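Local coordinates for protein C-type lectin domain family 4, member b1 (Mus musculus, PDB 6KZR) that is a calcium-binding C-type lectin receptor of the cell membrane that probably binds carbohydrate and may regulate immune reactivity and dendritic cell maturation, at residues E95-N100 / G115-S120. Numbering follows the deposited sequence.
Sequences EPSSDN and GWNDIS. With CA (calcium ion), chain E.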
loop_
_atom_site.group_PDB
_atom_site.type_symbol
_atom_site.label_atom_id
_atom_site.label_comp_id
_atom_site.label_asym_id
_atom_site.label_seq_id
_atom_site.Cartn_x
_atom_site.Cartn_y
_atom_site.Cartn_z
ATOM N N GLU A 95 -14.230 18.744 4.694
ATOM C CA GLU A 95 -13.643 17.636 5.498
ATOM C C GLU A 95 -12.162 17.508 5.169
ATOM O O GLU A 95 -11.738 17.810 4.060
ATOM C CB GLU A 95 -14.342 16.294 5.255
ATOM C CG GLU A 95 -15.849 16.329 5.474
ATOM C CD GLU A 95 -16.336 16.727 6.860
ATOM O OE1 GLU A 95 -15.545 16.651 7.823
ATOM O OE2 GLU A 95 -17.526 17.083 6.979
ATOM N N PRO A 96 -11.318 17.074 6.131
ATOM C CA PRO A 96 -11.731 16.853 7.522
ATOM C C PRO A 96 -12.157 18.126 8.265
ATOM O O PRO A 96 -11.736 19.174 7.872
ATOM C CB PRO A 96 -10.467 16.328 8.207
ATOM C CG PRO A 96 -9.580 15.859 7.087
ATOM C CD PRO A 96 -9.910 16.736 5.904
ATOM N N SER A 97 -12.928 17.989 9.344
ATOM C CA SER A 97 -13.680 19.106 9.966
ATOM C C SER A 97 -13.259 19.359 11.415
ATOM O O SER A 97 -13.455 20.501 11.844
ATOM C CB SER A 97 -15.159 18.856 9.892
ATOM O OG SER A 97 -15.498 17.683 10.617
ATOM N N SER A 98 -12.766 18.356 12.156
ATOM C CA SER A 98 -12.553 18.477 13.626
ATOM C C SER A 98 -11.445 17.546 14.125
ATOM O O SER A 98 -11.503 16.320 13.852
ATOM C CB SER A 98 -13.830 18.212 14.371
ATOM O OG SER A 98 -13.567 17.913 15.730
ATOM N N ASP A 99 -10.525 18.093 14.915
ATOM C CA ASP A 99 -9.387 17.336 15.495
ATOM C C ASP A 99 -9.906 16.345 16.547
ATOM O O ASP A 99 -9.118 15.475 16.950
ATOM C CB ASP A 99 -8.305 18.256 16.070
ATOM C CG ASP A 99 -6.960 17.554 16.197
ATOM O OD1 ASP A 99 -6.623 16.785 15.261
ATOM O OD2 ASP A 99 -6.267 17.756 17.234
ATOM N N ASN A 100 -11.175 16.458 16.960
ATOM C CA ASN A 100 -11.829 15.471 17.861
ATOM C C ASN A 100 -12.378 14.278 17.077
ATOM O O ASN A 100 -12.735 13.287 17.719
ATOM C CB ASN A 100 -12.930 16.101 18.706
ATOM C CG ASN A 100 -12.482 16.314 20.136
ATOM O OD1 ASN A 100 -12.587 17.421 20.659
ATOM N ND2 ASN A 100 -11.954 15.272 20.765
ATOM N N GLY A 115 -17.503 10.358 -0.794
ATOM C CA GLY A 115 -16.422 11.163 -0.209
ATOM C C GLY A 115 -16.179 10.748 1.223
ATOM O O GLY A 115 -17.068 10.075 1.833
ATOM N N TRP A 116 -15.016 11.113 1.750
ATOM C CA TRP A 116 -14.639 10.774 3.139
ATOM C C TRP A 116 -15.134 11.859 4.096
ATOM O O TRP A 116 -15.177 13.036 3.708
ATOM C CB TRP A 116 -13.132 10.587 3.249
ATOM C CG TRP A 116 -12.568 9.536 2.348
ATOM C CD1 TRP A 116 -13.224 8.573 1.631
ATOM C CD2 TRP A 116 -11.173 9.319 2.114
ATOM N NE1 TRP A 116 -12.325 7.793 0.950
ATOM C CE2 TRP A 116 -11.063 8.222 1.238
ATOM C CE3 TRP A 116 -10.011 9.947 2.572
ATOM C CZ2 TRP A 116 -9.827 7.753 0.802
ATOM C CZ3 TRP A 116 -8.790 9.480 2.135
ATOM C CH2 TRP A 116 -8.703 8.396 1.269
ATOM N N ASN A 117 -15.460 11.447 5.319
ATOM C CA ASN A 117 -15.775 12.350 6.451
ATOM C C ASN A 117 -15.041 11.870 7.703
ATOM O O ASN A 117 -15.098 10.674 8.011
ATOM C CB ASN A 117 -17.276 12.411 6.716
ATOM C CG ASN A 117 -17.603 13.269 7.917
ATOM O OD1 ASN A 117 -16.915 14.262 8.178
ATOM N ND2 ASN A 117 -18.639 12.880 8.646
ATOM N N ASP A 118 -14.388 12.773 8.420
ATOM C CA ASP A 118 -13.828 12.414 9.743
ATOM C C ASP A 118 -15.004 12.421 10.726
ATOM O O ASP A 118 -15.848 13.338 10.631
ATOM C CB ASP A 118 -12.639 13.308 10.099
ATOM C CG ASP A 118 -12.982 14.775 10.300
ATOM O OD1 ASP A 118 -13.930 15.266 9.637
ATOM O OD2 ASP A 118 -12.292 15.419 11.111
ATOM N N ILE A 119 -15.112 11.382 11.559
ATOM C CA ILE A 119 -16.144 11.286 12.632
ATOM C C ILE A 119 -15.532 10.681 13.891
ATOM O O ILE A 119 -14.412 10.157 13.837
ATOM C CB ILE A 119 -17.372 10.457 12.216
ATOM C CG1 ILE A 119 -16.998 9.025 11.861
ATOM C CG2 ILE A 119 -18.150 11.130 11.106
ATOM C CD1 ILE A 119 -18.190 8.099 11.895
ATOM N N SER A 120 -16.293 10.757 14.976
ATOM C CA SER A 120 -16.010 10.070 16.259
ATOM C C SER A 120 -15.866 8.558 16.007
ATOM O O SER A 120 -16.767 7.952 15.377
ATOM C CB SER A 120 -17.073 10.382 17.288
ATOM O OG SER A 120 -17.098 9.369 18.271
HETATM CA CA CA E . -16.201 15.547 9.990
#
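The irregular 95-100 loop runs alongside the end of strand 113-119, with the CA of E95 5.8 Å from that of N117 and the CA of P96 5.4 Å from that of D118. Between them sits a calcium ion in the calcium site of a C-type lectin domain: E95-P96-S97 is the EPS counterpart of the EPN motif, with its cis-proline, and W116-N117-D118 is the WND motif. E95 binds the ion through OE1 at 2.5 Å and S97 through OG at 2.3 Å, two oxygens converging from the residues flanking the proline. D118 chelates it through its backbone O and one carboxylate oxygen, OD1, leaving OD2 to the loop and R74. Its chi1 of 65° sets CG between the backbone N and carbonyl carbon, curling the carboxylate back to the ion its own carbonyl already touches. N117 adds a side-chain ligand, and E101, following the loop, is a further one.

The D118 carboxylate also grips the loop backbone. S97 N donates to OD1 at 2.9 Å, from the syn side but 31° out of the carboxylate plane, and reaches OD2 as well. S98 N meets the syn lone pair of OD2 at 3.2 Å, in a nearly straight bond (N-H...O 166°). R74 forms a salt bridge to OD2.

A glycerol, probably from the crystallisation liquor, lies beside E95 and N117, consistent with calcium-mediated sugar binding as in relatives. P96 packs on W76 and W91. W116 inserts among strands 64-70 and 103-109, its NE1 bonded to Q51, while backbone bonds of N117 with T105 and I119 with C103 pair the metal-bearing strand antiparallel to strand 103-109.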